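Long-range contacts in phosphoribosylamidoimidazole- succinocarboxamide synthase (Saccharomyces cerevisiae, PDB 1OBD), which catalyses the ATP-dependent joining of aspartate to CAIR, giving SAICAR in de novo purine biosynthesis: residues N74-I79 and L107-H112; K113-E118 and E181-D186; V119-Y124 and T216-G221; S188-E193 and K225-I230. All coordinates share one frame; numbering follows the deposited sequence. Where two conformers were deposited one is given.

Contact 1. Residues N74-I79 and L107-H112; sequences NHLVDI and LLVHKH. With AMP (adenosine monophosphate), chain G; ATP (adenosine-5'-triphosphate), chain B.
His-110 N donates to His-75 O across 2.8 Å, and Val-77 N returns a nearly straight bond (170°) to Leu-108 O. Leu-76, bridged to Val-109, lies between these two bonds, and Asn-74 OD1 holds its N-H in an Asx turn. The same pairing builds a nucleotide site. The ATP amino nitrogen N6 gives one hydrogen to His-75 ND1 (2.8 Å) and the other to the backbone His-110 O (3.0 Å), while His-112 N donates a longer bond to N1. The adenine edge is thus read by one side chain and two backbone groups. At the far end, Leu-108 N donates to N1 of the AMP (2.9 Å). Methyls then press on the imidazoles: Val-109 CG1 sits 3.6 Å from the centroid of the His-75 ring, and Val-77 CG2 is 3.7 Å from that of His-110, each a CH-pi contact over the face. With CG lodged between the backbone N and carbonyl carbon (chi1 65°), the His-75 ring lies beside Val-109, its ND1 turned to the adenine. Val-77 CG1 packs on Leu-108 CD2. Strand 106-110 is also paired with strand 30-35, whose Phe-33 meets His-75 edge-to-face, while Phe-65 of helix 53-67 touches Leu-76.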
# COMPACT_ATOMS: atom_id res chain seq x y z
N ASN A 74 1.18 15.66 1.86
CA ASN A 74 0.86 14.56 0.94
C ASN A 74 0.56 15.08 -0.46
O ASN A 74 0.41 16.26 -0.69
CB ASN A 74 -0.28 13.67 1.45
CG ASN A 74 -1.57 14.40 1.54
OD1 ASN A 74 -2.08 14.90 0.53
ND2 ASN A 74 -2.12 14.50 2.73
N HIS A 75 0.47 14.17 -1.41
CA HIS A 75 0.29 14.51 -2.83
C HIS A 75 -1.13 14.82 -3.24
O HIS A 75 -1.35 15.14 -4.41
CB HIS A 75 0.88 13.42 -3.77
CG HIS A 75 0.20 12.07 -3.70
ND1 HIS A 75 0.54 11.02 -4.55
CD2 HIS A 75 -0.78 11.59 -2.89
CE1 HIS A 75 -0.21 9.98 -4.27
NE2 HIS A 75 -1.03 10.28 -3.28
N LEU A 76 -2.11 14.72 -2.34
CA LEU A 76 -3.48 14.95 -2.79
C LEU A 76 -3.70 16.38 -3.25
O LEU A 76 -3.28 17.33 -2.59
CB LEU A 76 -4.48 14.66 -1.69
CG LEU A 76 -4.46 13.23 -1.15
CD1 LEU A 76 -5.39 13.09 0.08
CD2 LEU A 76 -4.81 12.21 -2.21
N VAL A 77 -4.38 16.53 -4.35
CA VAL A 77 -4.92 17.86 -4.72
C VAL A 77 -6.08 18.22 -3.81
O VAL A 77 -6.98 17.46 -3.63
CB VAL A 77 -5.37 17.84 -6.21
CG1 VAL A 77 -6.02 19.18 -6.57
CG2 VAL A 77 -4.21 17.58 -7.14
N ASP A 78 -6.04 19.44 -3.27
CA ASP A 78 -7.13 20.01 -2.46
C ASP A 78 -8.36 20.15 -3.41
O ASP A 78 -8.33 20.87 -4.42
CB ASP A 78 -6.43 21.13 -1.61
CG ASP A 78 -5.69 20.58 -0.40
OD1 ASP A 78 -4.90 21.33 0.19
OD2 ASP A 78 -5.85 19.43 0.05
N ILE A 79 -9.42 19.41 -3.12
CA ILE A 79 -10.69 19.53 -3.83
C ILE A 79 -11.50 20.59 -3.06
O ILE A 79 -11.71 20.47 -1.85
CB ILE A 79 -11.41 18.16 -3.88
CG1 ILE A 79 -10.49 17.13 -4.54
CG2 ILE A 79 -12.79 18.29 -4.60
CD1 ILE A 79 -10.07 17.51 -5.89
N LEU A 107 -8.08 9.07 -7.06
CA LEU A 107 -7.46 10.16 -6.36
C LEU A 107 -6.74 11.07 -7.34
O LEU A 107 -5.96 10.62 -8.18
CB LEU A 107 -6.49 9.66 -5.33
CG LEU A 107 -7.14 8.92 -4.15
CD1 LEU A 107 -6.05 8.38 -3.24
CD2 LEU A 107 -8.12 9.76 -3.38
N LEU A 108 -7.00 12.36 -7.23
CA LEU A 108 -6.34 13.40 -7.97
C LEU A 108 -5.10 13.82 -7.21
O LEU A 108 -5.20 14.23 -6.04
CB LEU A 108 -7.28 14.58 -8.20
CG LEU A 108 -6.84 15.60 -9.22
CD1 LEU A 108 -6.93 14.98 -10.62
CD2 LEU A 108 -7.70 16.86 -9.13
N VAL A 109 -3.94 13.69 -7.84
CA VAL A 109 -2.69 13.90 -7.12
C VAL A 109 -1.74 14.81 -7.88
O VAL A 109 -1.70 14.81 -9.11
CB VAL A 109 -2.03 12.57 -6.71
CG1 VAL A 109 -2.96 11.67 -5.96
CG2 VAL A 109 -1.43 11.85 -7.88
N HIS A 110 -0.98 15.59 -7.13
CA HIS A 110 0.08 16.39 -7.70
C HIS A 110 1.25 15.50 -8.08
O HIS A 110 1.67 14.62 -7.29
CB HIS A 110 0.59 17.39 -6.64
CG HIS A 110 -0.40 18.45 -6.25
ND1 HIS A 110 -0.80 19.44 -7.11
CD2 HIS A 110 -1.07 18.68 -5.08
CE1 HIS A 110 -1.68 20.23 -6.51
NE2 HIS A 110 -1.86 19.79 -5.28
N LYS A 111 1.78 15.73 -9.27
CA LYS A 111 3.03 15.14 -9.72
C LYS A 111 4.12 15.67 -8.91
O LYS A 111 4.31 16.90 -8.85
CB LYS A 111 3.37 15.60 -11.11
CG LYS A 111 2.76 14.81 -12.09
CD LYS A 111 3.35 15.14 -13.47
CE LYS A 111 2.44 14.65 -14.54
NZ LYS A 111 2.88 15.20 -15.85
N HIS A 112 4.88 14.79 -8.30
CA HIS A 112 6.02 15.23 -7.57
C HIS A 112 7.26 14.56 -8.11
O HIS A 112 7.20 13.51 -8.76
CB HIS A 112 5.83 14.91 -6.07
CG HIS A 112 5.01 15.94 -5.35
ND1 HIS A 112 5.48 17.20 -5.06
CD2 HIS A 112 3.75 15.90 -4.88
CE1 HIS A 112 4.54 17.90 -4.45
NE2 HIS A 112 3.48 17.12 -4.30
P AMP G . -12.16 17.05 1.40
O1P AMP G . -13.00 17.95 2.33
O2P AMP G . -10.86 16.78 2.04
O3P AMP G . -11.95 17.77 0.05
O5' AMP G . -12.94 15.67 1.11
C5' AMP G . -14.26 15.67 0.61
C4' AMP G . -14.49 14.49 -0.33
O4' AMP G . -13.67 14.60 -1.48
C3' AMP G . -14.17 13.15 0.32
O3' AMP G . -15.27 12.28 0.22
C2' AMP G . -12.96 12.62 -0.42
O2' AMP G . -13.09 11.25 -0.72
C1' AMP G . -12.88 13.45 -1.70
N9 AMP G . -11.52 13.90 -2.07
C8 AMP G . -10.75 14.79 -1.38
N7 AMP G . -9.56 14.96 -2.02
C5 AMP G . -9.58 14.18 -3.11
C6 AMP G . -8.61 14.00 -4.09
N6 AMP G . -7.46 14.66 -4.03
N1 AMP G . -8.92 13.13 -5.13
C2 AMP G . -10.12 12.44 -5.17
N3 AMP G . -11.08 12.63 -4.19
C4 AMP G . -10.79 13.49 -3.17
PG ATP B . 2.65 -2.02 -8.14
O1G ATP B . 1.26 -2.54 -8.27
O2G ATP B . 2.76 -0.95 -7.04
O3G ATP B . 3.57 -3.21 -7.83
PB ATP B . 3.34 0.09 -9.86
O1B ATP B . 3.80 0.21 -11.26
O2B ATP B . 4.25 0.77 -8.84
O3B ATP B . 3.13 -1.44 -9.57
PA ATP B . 1.28 1.82 -8.86
O1A ATP B . -0.17 1.60 -8.76
O2A ATP B . 1.97 1.79 -7.51
O3A ATP B . 1.86 0.67 -9.78
O5' ATP B . 1.57 3.15 -9.68
C5' ATP B . 2.03 4.30 -9.00
C4' ATP B . 3.16 4.91 -9.80
O4' ATP B . 3.20 6.29 -9.54
C3' ATP B . 4.47 4.36 -9.32
O3' ATP B . 5.37 4.43 -10.43
C2' ATP B . 4.83 5.31 -8.18
O2' ATP B . 6.18 5.40 -7.80
C1' ATP B . 4.38 6.61 -8.80
N9 ATP B . 3.88 7.72 -7.95
C8 ATP B . 3.25 7.53 -6.75
N7 ATP B . 2.88 8.72 -6.32
C5 ATP B . 3.27 9.71 -7.17
C6 ATP B . 3.18 11.10 -7.24
N6 ATP B . 2.44 11.87 -6.46
N1 ATP B . 3.73 11.75 -8.32
C2 ATP B . 4.34 11.06 -9.33
N3 ATP B . 4.44 9.70 -9.28
C4 ATP B . 3.91 9.05 -8.22
O HOH W 1 1.20 17.92 -2.84
O HOH W 2 -7.26 14.82 -4.27
O HOH W 3 -3.65 21.00 -3.49

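Contact 2. Residues K113-E118 and E181-D186; sequences KLIPLE and ELVGED. With ATP (adenosine-5'-triphosphate), chain B.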
# COMPACT_ATOMS: atom_id res chain seq x y z
N LYS A 113 8.38 15.17 -7.79
CA LYS A 113 9.62 14.47 -7.99
C LYS A 113 9.77 13.39 -6.96
O LYS A 113 9.79 13.69 -5.79
CB LYS A 113 10.79 15.40 -7.91
CG LYS A 113 12.11 14.69 -8.14
CD LYS A 113 13.26 15.65 -8.23
CE LYS A 113 13.26 16.46 -9.49
NZ LYS A 113 14.61 17.13 -9.64
N LEU A 114 9.86 12.12 -7.33
CA LEU A 114 9.90 11.06 -6.36
C LEU A 114 11.35 10.87 -5.96
O LEU A 114 12.30 11.14 -6.69
CB LEU A 114 9.27 9.72 -6.83
CG LEU A 114 7.81 9.45 -6.41
CD1 LEU A 114 7.82 8.60 -5.10
CD2 LEU A 114 6.90 10.72 -6.41
N ILE A 115 11.48 10.42 -4.77
CA ILE A 115 12.69 9.89 -4.24
C ILE A 115 12.63 8.41 -4.66
O ILE A 115 11.77 7.67 -4.20
CB ILE A 115 12.72 10.09 -2.74
CG1 ILE A 115 12.67 11.60 -2.42
CG2 ILE A 115 13.97 9.47 -2.17
CD1 ILE A 115 12.43 11.93 -0.97
N PRO A 116 13.53 7.95 -5.55
CA PRO A 116 13.43 6.58 -6.08
C PRO A 116 13.98 5.52 -5.14
O PRO A 116 15.08 4.97 -5.27
CB PRO A 116 14.21 6.67 -7.38
CG PRO A 116 15.24 7.70 -7.12
CD PRO A 116 14.63 8.70 -6.18
N LEU A 117 13.15 5.22 -4.17
CA LEU A 117 13.41 4.31 -3.11
C LEU A 117 12.08 3.75 -2.57
O LEU A 117 11.10 4.47 -2.43
CB LEU A 117 14.11 5.15 -2.07
CG LEU A 117 14.81 4.43 -0.99
CD1 LEU A 117 15.93 3.51 -1.49
CD2 LEU A 117 15.37 5.41 0.02
N GLU A 118 12.03 2.45 -2.29
CA GLU A 118 10.90 1.86 -1.58
C GLU A 118 11.22 1.89 -0.09
O GLU A 118 12.17 1.24 0.37
CB GLU A 118 10.58 0.45 -2.07
CG GLU A 118 10.03 0.41 -3.47
CD GLU A 118 9.76 -1.00 -3.95
OE1 GLU A 118 10.42 -1.92 -3.45
OE2 GLU A 118 8.89 -1.20 -4.83
N GLU A 181 23.55 5.90 -0.94
CA GLU A 181 24.18 5.97 -2.26
C GLU A 181 23.21 6.32 -3.35
O GLU A 181 23.56 7.05 -4.28
CB GLU A 181 24.83 4.64 -2.60
CG GLU A 181 25.99 4.38 -1.77
CD GLU A 181 27.06 5.41 -1.88
OE1 GLU A 181 27.38 5.81 -3.02
OE2 GLU A 181 27.56 5.80 -0.80
N LEU A 182 22.01 5.78 -3.29
CA LEU A 182 21.03 6.02 -4.34
C LEU A 182 20.42 7.40 -4.31
O LEU A 182 20.19 7.98 -5.37
CB LEU A 182 19.93 4.98 -4.27
CG LEU A 182 20.36 3.56 -4.59
CD1 LEU A 182 19.22 2.58 -4.35
CD2 LEU A 182 20.84 3.46 -6.03
N VAL A 183 20.12 7.92 -3.12
CA VAL A 183 19.36 9.16 -3.05
C VAL A 183 20.00 10.27 -2.21
O VAL A 183 19.43 11.37 -2.07
CB VAL A 183 17.92 8.94 -2.56
CG1 VAL A 183 17.26 7.86 -3.41
CG2 VAL A 183 17.86 8.61 -1.07
N GLY A 184 21.19 10.02 -1.71
CA GLY A 184 21.92 10.99 -0.89
C GLY A 184 21.78 10.67 0.57
O GLY A 184 20.75 10.23 1.06
N GLU A 185 22.85 10.89 1.31
CA GLU A 185 22.84 10.56 2.71
C GLU A 185 21.83 11.38 3.48
O GLU A 185 21.09 10.83 4.31
CB GLU A 185 24.23 10.74 3.32
CG GLU A 185 24.39 10.05 4.66
CD GLU A 185 25.64 10.50 5.38
OE1 GLU A 185 25.63 10.48 6.63
OE2 GLU A 185 26.61 10.87 4.69
N ASP A 186 21.74 12.68 3.25
CA ASP A 186 20.86 13.45 4.09
C ASP A 186 19.40 13.11 3.74
O ASP A 186 18.56 12.99 4.59
CB ASP A 186 21.17 14.95 4.11
CG ASP A 186 20.42 15.63 5.21
OD1 ASP A 186 19.55 16.48 4.90
OD2 ASP A 186 20.65 15.32 6.40
PG ATP B . 2.65 -2.02 -8.14
O1G ATP B . 1.26 -2.54 -8.27
O2G ATP B . 2.76 -0.95 -7.04
O3G ATP B . 3.57 -3.21 -7.83
PB ATP B . 3.34 0.09 -9.86
O1B ATP B . 3.80 0.21 -11.26
O2B ATP B . 4.25 0.77 -8.84
O3B ATP B . 3.13 -1.44 -9.57
PA ATP B . 1.28 1.82 -8.86
O1A ATP B . -0.17 1.60 -8.76
O2A ATP B . 1.97 1.79 -7.51
O3A ATP B . 1.86 0.67 -9.78
O5' ATP B . 1.57 3.15 -9.68
C5' ATP B . 2.03 4.30 -9.00
C4' ATP B . 3.16 4.91 -9.80
O4' ATP B . 3.20 6.29 -9.54
C3' ATP B . 4.47 4.36 -9.32
O3' ATP B . 5.37 4.43 -10.43
C2' ATP B . 4.83 5.31 -8.18
O2' ATP B . 6.18 5.40 -7.80
C1' ATP B . 4.38 6.61 -8.80
N9 ATP B . 3.88 7.72 -7.95
C8 ATP B . 3.25 7.53 -6.75
N7 ATP B . 2.88 8.72 -6.32
C5 ATP B . 3.27 9.71 -7.17
C6 ATP B . 3.18 11.10 -7.24
N6 ATP B . 2.44 11.87 -6.46
N1 ATP B . 3.73 11.75 -8.32
C2 ATP B . 4.34 11.06 -9.33
N3 ATP B . 4.44 9.70 -9.28
C4 ATP B . 3.91 9.05 -8.22
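Pro-116 brings the corner of its ring, CD, to 3.9 Å from Val-183 CG1, ring and valine running alongside in opposite senses. The flat group at this contact is the ATP adenine; Leu-114 CD2 lies over one face of it, 3.8 Å from C6. Between Pro-116 and that nucleotide the chain puts Ile-115 on the helix side. Its side chain lies roughly perpendicular to Val-183 and touches through CG2, the branch anti to the backbone N, 3.9 Å from CG1. Val-183 is therefore gripped through both methyls, because its CG2 also faces Leu-117 CD2 at 4.2 Å. Leu-117 turns its other methyl, CD1, toward Leu-182 CD1 in a looser touch, and Ile-174 meets both leucines. No hydrogen bond crosses this wholly apolar seam. The polar work stays local: Leu-117 N bonds to Ile-115 O (2.8 Å) around Pro-116, the centre of an inverse gamma turn. Opposite, Gly-184 breaks the helix with a positive phi of 100° and stands at the N-cap of helix 185-208. In this protein of mixed helices and sheets, the end of helix 176-183, the first of two successive helices separated by Gly-184, thus packs on the irregular middle of ATP-lining strand 113-122.

Contact 3. Residues V119-Y124 and T216-G221; sequences VIVRGY and TKFEFG. With ATP (adenosine-5'-triphosphate), chain B; SO4 (sulfate ion), chain C.
Phe-218 N reaches Val-119 O (2.9 Å) from an odd direction, 44° out of the carbonyl plane, whereas the three companion bonds lie nearly along the C=O axis. The frame is an antiparallel pair within the central mixed sheet, strand 113-122 against 211-223. Val-119 with Phe-218 and Val-121 with Thr-216 are hydrogen-bonded pairs, and Ile-120 with Lys-217 the non-hydrogen-bonded one between them. On the valine face, Val-119 CG2 meets the edge of the Phe-220 ring at CD2 (3.9 Å), and Thr-216 CG2 covers the rim of one Phe-218 face; Ala-195 and Tyr-199 of helix 185-208 pack over this side. The face of Ile-120 carries the charged groups, Arg-122, Lys-217 and Glu-219. Arg-122, extended from CG to NE, gives NH1 to sulfate O2 (2.9 Å) and NH2 to O3 (3.0 Å), with Ile-120 CG2 over its guanidinium. NH2 also bonds to His-140 NE2; Ser-128 and Arg-242 bind the same sulfate, probably from the crystallisation liquor. A leucine in its place would probably cost the sulfate two donors and His-140 NE2 its mate. Further along, Glu-219 accepts the ribose hydroxyl O2' of ATP on OE2 at 2.6 Å.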
# COMPACT_ATOMS: atom_id res chain seq x y z
N VAL A 119 10.48 2.68 0.66
CA VAL A 119 10.79 2.94 2.06
C VAL A 119 9.97 2.02 2.94
O VAL A 119 8.87 2.35 3.36
CB VAL A 119 10.66 4.40 2.42
CG1 VAL A 119 11.03 4.63 3.88
CG2 VAL A 119 11.49 5.26 1.48
N ILE A 120 10.50 0.84 3.17
CA ILE A 120 9.84 -0.16 4.00
C ILE A 120 10.24 0.12 5.46
O ILE A 120 11.43 0.34 5.76
CB ILE A 120 10.24 -1.58 3.60
CG1 ILE A 120 9.80 -1.91 2.20
CG2 ILE A 120 9.67 -2.58 4.58
CD1 ILE A 120 10.47 -3.18 1.70
N VAL A 121 9.27 0.09 6.34
CA VAL A 121 9.49 0.09 7.76
C VAL A 121 8.91 -1.21 8.29
O VAL A 121 7.76 -1.58 7.98
CB VAL A 121 8.81 1.29 8.45
CG1 VAL A 121 9.03 1.22 9.94
CG2 VAL A 121 9.36 2.57 7.85
N ARG A 122 9.70 -1.89 9.11
CA ARG A 122 9.28 -3.13 9.70
C ARG A 122 9.12 -2.95 11.20
O ARG A 122 10.06 -2.59 11.89
CB ARG A 122 10.29 -4.24 9.44
CG ARG A 122 10.58 -4.47 7.99
CD ARG A 122 11.58 -5.58 7.80
NE ARG A 122 11.97 -5.69 6.41
CZ ARG A 122 11.32 -6.39 5.51
NH1 ARG A 122 10.26 -7.13 5.85
NH2 ARG A 122 11.76 -6.37 4.27
N GLY A 123 7.94 -3.24 11.72
CA GLY A 123 7.74 -3.31 13.15
C GLY A 123 7.97 -4.68 13.75
O GLY A 123 8.22 -4.80 14.97
N TYR A 124 7.81 -5.72 12.95
CA TYR A 124 7.82 -7.13 13.36
C TYR A 124 8.66 -7.87 12.37
O TYR A 124 8.71 -7.52 11.17
CB TYR A 124 6.41 -7.70 13.34
CG TYR A 124 5.43 -7.04 14.30
CD1 TYR A 124 4.91 -5.77 14.06
CD2 TYR A 124 5.02 -7.68 15.45
CE1 TYR A 124 4.03 -5.17 14.93
CE2 TYR A 124 4.14 -7.10 16.32
CZ TYR A 124 3.64 -5.85 16.06
OH TYR A 124 2.74 -5.25 16.92
N THR A 216 5.22 -1.93 6.42
CA THR A 216 4.59 -1.16 5.38
C THR A 216 5.64 -0.60 4.43
O THR A 216 6.79 -0.39 4.82
CB THR A 216 3.73 -0.06 5.97
OG1 THR A 216 2.79 0.39 4.99
CG2 THR A 216 4.51 1.20 6.37
N LYS A 217 5.24 -0.33 3.20
CA LYS A 217 6.05 0.27 2.17
C LYS A 217 5.50 1.63 1.83
O LYS A 217 4.39 1.75 1.31
CB LYS A 217 6.08 -0.60 0.93
CG LYS A 217 6.99 -0.11 -0.14
CD LYS A 217 7.13 -1.13 -1.30
CE LYS A 217 5.81 -1.45 -1.97
NZ LYS A 217 5.32 -0.26 -2.73
N PHE A 218 6.30 2.64 2.11
CA PHE A 218 5.99 4.00 1.71
C PHE A 218 6.81 4.41 0.51
O PHE A 218 7.94 3.92 0.29
CB PHE A 218 6.38 5.00 2.81
CG PHE A 218 5.61 4.89 4.12
CD1 PHE A 218 4.25 5.09 4.19
CD2 PHE A 218 6.28 4.64 5.31
CE1 PHE A 218 3.59 5.01 5.43
CE2 PHE A 218 5.60 4.58 6.53
CZ PHE A 218 4.29 4.78 6.59
N GLU A 219 6.29 5.36 -0.26
CA GLU A 219 7.09 6.10 -1.19
C GLU A 219 6.91 7.58 -0.89
O GLU A 219 5.83 8.04 -0.47
CB GLU A 219 6.73 5.80 -2.64
CG GLU A 219 7.12 4.39 -3.10
CD GLU A 219 6.80 4.15 -4.56
OE1 GLU A 219 6.91 2.99 -5.01
OE2 GLU A 219 6.38 5.11 -5.26
N PHE A 220 7.98 8.32 -1.13
CA PHE A 220 8.05 9.75 -0.87
C PHE A 220 8.49 10.52 -2.10
O PHE A 220 9.25 10.01 -2.92
CB PHE A 220 9.02 10.05 0.29
CG PHE A 220 8.58 9.47 1.59
CD1 PHE A 220 7.65 10.12 2.36
CD2 PHE A 220 9.09 8.28 2.03
CE1 PHE A 220 7.25 9.61 3.55
CE2 PHE A 220 8.68 7.73 3.22
CZ PHE A 220 7.77 8.41 4.00
N GLY A 221 8.03 11.77 -2.19
CA GLY A 221 8.56 12.73 -3.11
C GLY A 221 9.26 13.84 -2.35
O GLY A 221 9.26 13.86 -1.13
PG ATP B . 2.65 -2.02 -8.14
O1G ATP B . 1.26 -2.54 -8.27
O2G ATP B . 2.76 -0.95 -7.04
O3G ATP B . 3.57 -3.21 -7.83
PB ATP B . 3.34 0.09 -9.86
O1B ATP B . 3.80 0.21 -11.26
O2B ATP B . 4.25 0.77 -8.84
O3B ATP B . 3.13 -1.44 -9.57
PA ATP B . 1.28 1.82 -8.86
O1A ATP B . -0.17 1.60 -8.76
O2A ATP B . 1.97 1.79 -7.51
O3A ATP B . 1.86 0.67 -9.78
O5' ATP B . 1.57 3.15 -9.68
C5' ATP B . 2.03 4.30 -9.00
C4' ATP B . 3.16 4.91 -9.80
O4' ATP B . 3.20 6.29 -9.54
C3' ATP B . 4.47 4.36 -9.32
O3' ATP B . 5.37 4.43 -10.43
C2' ATP B . 4.83 5.31 -8.18
O2' ATP B . 6.18 5.40 -7.80
C1' ATP B . 4.38 6.61 -8.80
N9 ATP B . 3.88 7.72 -7.95
C8 ATP B . 3.25 7.53 -6.75
N7 ATP B . 2.88 8.72 -6.32
C5 ATP B . 3.27 9.71 -7.17
C6 ATP B . 3.18 11.10 -7.24
N6 ATP B . 2.44 11.87 -6.46
N1 ATP B . 3.73 11.75 -8.32
C2 ATP B . 4.34 11.06 -9.33
N3 ATP B . 4.44 9.70 -9.28
C4 ATP B . 3.91 9.05 -8.22
S SO4 C . 8.89 -8.69 2.73
O1 SO4 C . 9.65 -9.68 2.00
O2 SO4 C . 8.94 -9.06 4.14
O3 SO4 C . 9.44 -7.33 2.64
O4 SO4 C . 7.50 -8.62 2.30

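Contact 4. Residues S188-E193 and K225-I230; sequences SRRVAE and KTNEII
Arg-190 leaves the helix with CG beside its backbone N (chi1 -72°) and then bends at chi3 (66°), which carries the guanidinium across to Asn-227. There NH2 donates to the backbone Asn-227 O at 2.8 Å. The bond is far from straight, 139° at the hydrogen, and the donor stands above the carbonyl plane instead of on a lone pair. Ile-229 fills the space under the bent chain. Its CD1, in one of two deposited conformers, comes 3.5 Å from Arg-190 CB and 3.7 Å from NE, the two side chains lying at a slant; this approach is therefore less certain. CD1 also meets Val-191 CG1 at 4.1 Å. A serine at Arg-190 is likely to leave Asn-227 O without this donor and uncover Ile-229. The carbonyl is presented by a G1 beta bulge, in which two residues, Asn-227 and Glu-228, are set against the single Asp-223. Behind it, Thr-226 OG1 donates to Glu-228 OE2 (2.7 Å), an oxygen that also salt-bridges Arg-73. Helix 185-208 thus rests on the start of strand 228-245, the short segment axes 10.1 Å apart, with Phe-220 of neighbouring strand 211-223 touching both Val-191 and Ile-229.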
# COMPACT_ATOMS: atom_id res chain seq x y z
N SER A 188 18.17 10.25 2.48
CA SER A 188 17.88 8.94 3.04
C SER A 188 17.64 9.00 4.53
O SER A 188 16.77 8.31 5.03
CB SER A 188 19.00 7.93 2.74
OG SER A 188 18.43 6.65 2.80
N ARG A 189 18.43 9.79 5.24
CA ARG A 189 18.27 9.91 6.67
C ARG A 189 16.91 10.52 6.99
O ARG A 189 16.22 10.06 7.90
CB ARG A 189 19.42 10.77 7.24
CG ARG A 189 19.41 11.10 8.72
CD ARG A 189 20.53 12.10 9.11
NE ARG A 189 20.02 13.31 9.78
CZ ARG A 189 19.34 14.29 9.17
NH1 ARG A 189 19.08 14.22 7.87
NH2 ARG A 189 18.99 15.37 9.85
N ARG A 190 16.52 11.54 6.24
CA ARG A 190 15.27 12.24 6.50
C ARG A 190 14.08 11.32 6.21
O ARG A 190 13.12 11.29 6.99
CB ARG A 190 15.16 13.50 5.67
CG ARG A 190 16.06 14.64 6.08
CD ARG A 190 16.12 15.74 5.05
NE ARG A 190 14.85 16.42 4.90
CZ ARG A 190 14.54 17.22 3.89
NH1 ARG A 190 15.38 17.44 2.90
NH2 ARG A 190 13.37 17.82 3.89
N VAL A 191 14.13 10.55 5.12
CA VAL A 191 12.99 9.69 4.82
C VAL A 191 12.91 8.55 5.82
O VAL A 191 11.82 8.18 6.22
CB VAL A 191 12.88 9.15 3.35
CG1 VAL A 191 12.94 10.28 2.34
CG2 VAL A 191 13.86 8.09 3.06
N ALA A 192 14.05 8.02 6.24
CA ALA A 192 14.07 6.94 7.25
C ALA A 192 13.43 7.40 8.53
O ALA A 192 12.58 6.72 9.08
CB ALA A 192 15.50 6.43 7.53
N GLU A 193 13.86 8.57 9.03
CA GLU A 193 13.32 9.08 10.29
C GLU A 193 11.82 9.36 10.20
O GLU A 193 11.05 8.98 11.09
CB GLU A 193 14.15 10.28 10.78
CG GLU A 193 15.59 9.91 11.15
CD GLU A 193 16.45 11.06 11.62
OE1 GLU A 193 15.97 12.20 11.65
OE2 GLU A 193 17.64 10.80 11.94
N LYS A 225 11.30 23.25 -3.95
CA LYS A 225 11.10 24.67 -3.68
C LYS A 225 10.95 24.94 -2.18
O LYS A 225 11.29 26.02 -1.72
CB LYS A 225 9.87 25.21 -4.42
CG LYS A 225 9.97 25.17 -5.94
CD LYS A 225 8.74 25.83 -6.61
CE LYS A 225 8.25 25.07 -7.85
NZ LYS A 225 7.17 25.81 -8.59
N THR A 226 10.41 23.98 -1.44
CA THR A 226 10.22 24.13 -0.01
C THR A 226 11.06 23.16 0.78
O THR A 226 11.04 23.19 2.01
CB THR A 226 8.74 23.90 0.38
OG1 THR A 226 8.38 22.54 0.07
CG2 THR A 226 7.79 24.77 -0.43
N ASN A 227 11.79 22.28 0.11
CA ASN A 227 12.57 21.23 0.78
C ASN A 227 11.73 20.39 1.73
O ASN A 227 12.15 20.06 2.84
CB ASN A 227 13.78 21.85 1.52
CG ASN A 227 14.81 20.80 1.95
OD1 ASN A 227 15.51 20.96 2.98
ND2 ASN A 227 14.91 19.74 1.20
N GLU A 228 10.54 20.03 1.30
CA GLU A 228 9.66 19.22 2.10
C GLU A 228 9.49 17.85 1.47
O GLU A 228 9.32 17.70 0.28
CB GLU A 228 8.27 19.81 2.18
CG GLU A 228 8.12 21.08 3.01
CD GLU A 228 6.71 21.60 2.91
OE1 GLU A 228 5.94 21.54 3.90
OE2 GLU A 228 6.34 22.07 1.81
N ILE A 229 9.57 16.85 2.30
CA ILE A 229 9.25 15.50 1.92
C ILE A 229 7.74 15.34 1.86
O ILE A 229 6.98 15.83 2.71
CB ILE A 229 9.95 14.48 2.82
CG1 ILE A 229 11.47 14.59 2.65
CG2 ILE A 229 9.51 13.08 2.47
CD1 ILE A 229 12.23 14.06 3.86
N ILE A 230 7.28 14.65 0.82
CA ILE A 230 5.86 14.46 0.54
C ILE A 230 5.52 12.99 0.54
O ILE A 230 6.18 12.20 -0.12
CB ILE A 230 5.51 15.01 -0.85
CG1 ILE A 230 6.17 16.36 -1.14
CG2 ILE A 230 4.02 15.02 -1.09
CD1 ILE A 230 5.68 17.48 -0.33

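In the fold
Contacts 2, 3 and 4 all reach one mixed sheet, and contacts 2 and 4 also use helix 185-208. Contacts 2 and 4 lie closest, centres about 9 Å apart, with Ile-115 CD1 touching Val-191 CG1 (3.7 Å). Contact 3 is wired to both through probable backbone hydrogen bonds, Ile-115 N to Phe-220 O (2.9 Å) and Gly-221 N to Ile-230 O (2.8 Å). Contact 1 reaches contact 4 where Ile-230 CG2 packs 3.5 Å from Asn-74 C. ATP illustrates a site assembled from distant segments: contact 1 binds the adenine edge, contact 2 lends a methyl over its face, contact 3 holds the ribose, and contact 4 stands back, its Ile-229 side chain about 11 Å away.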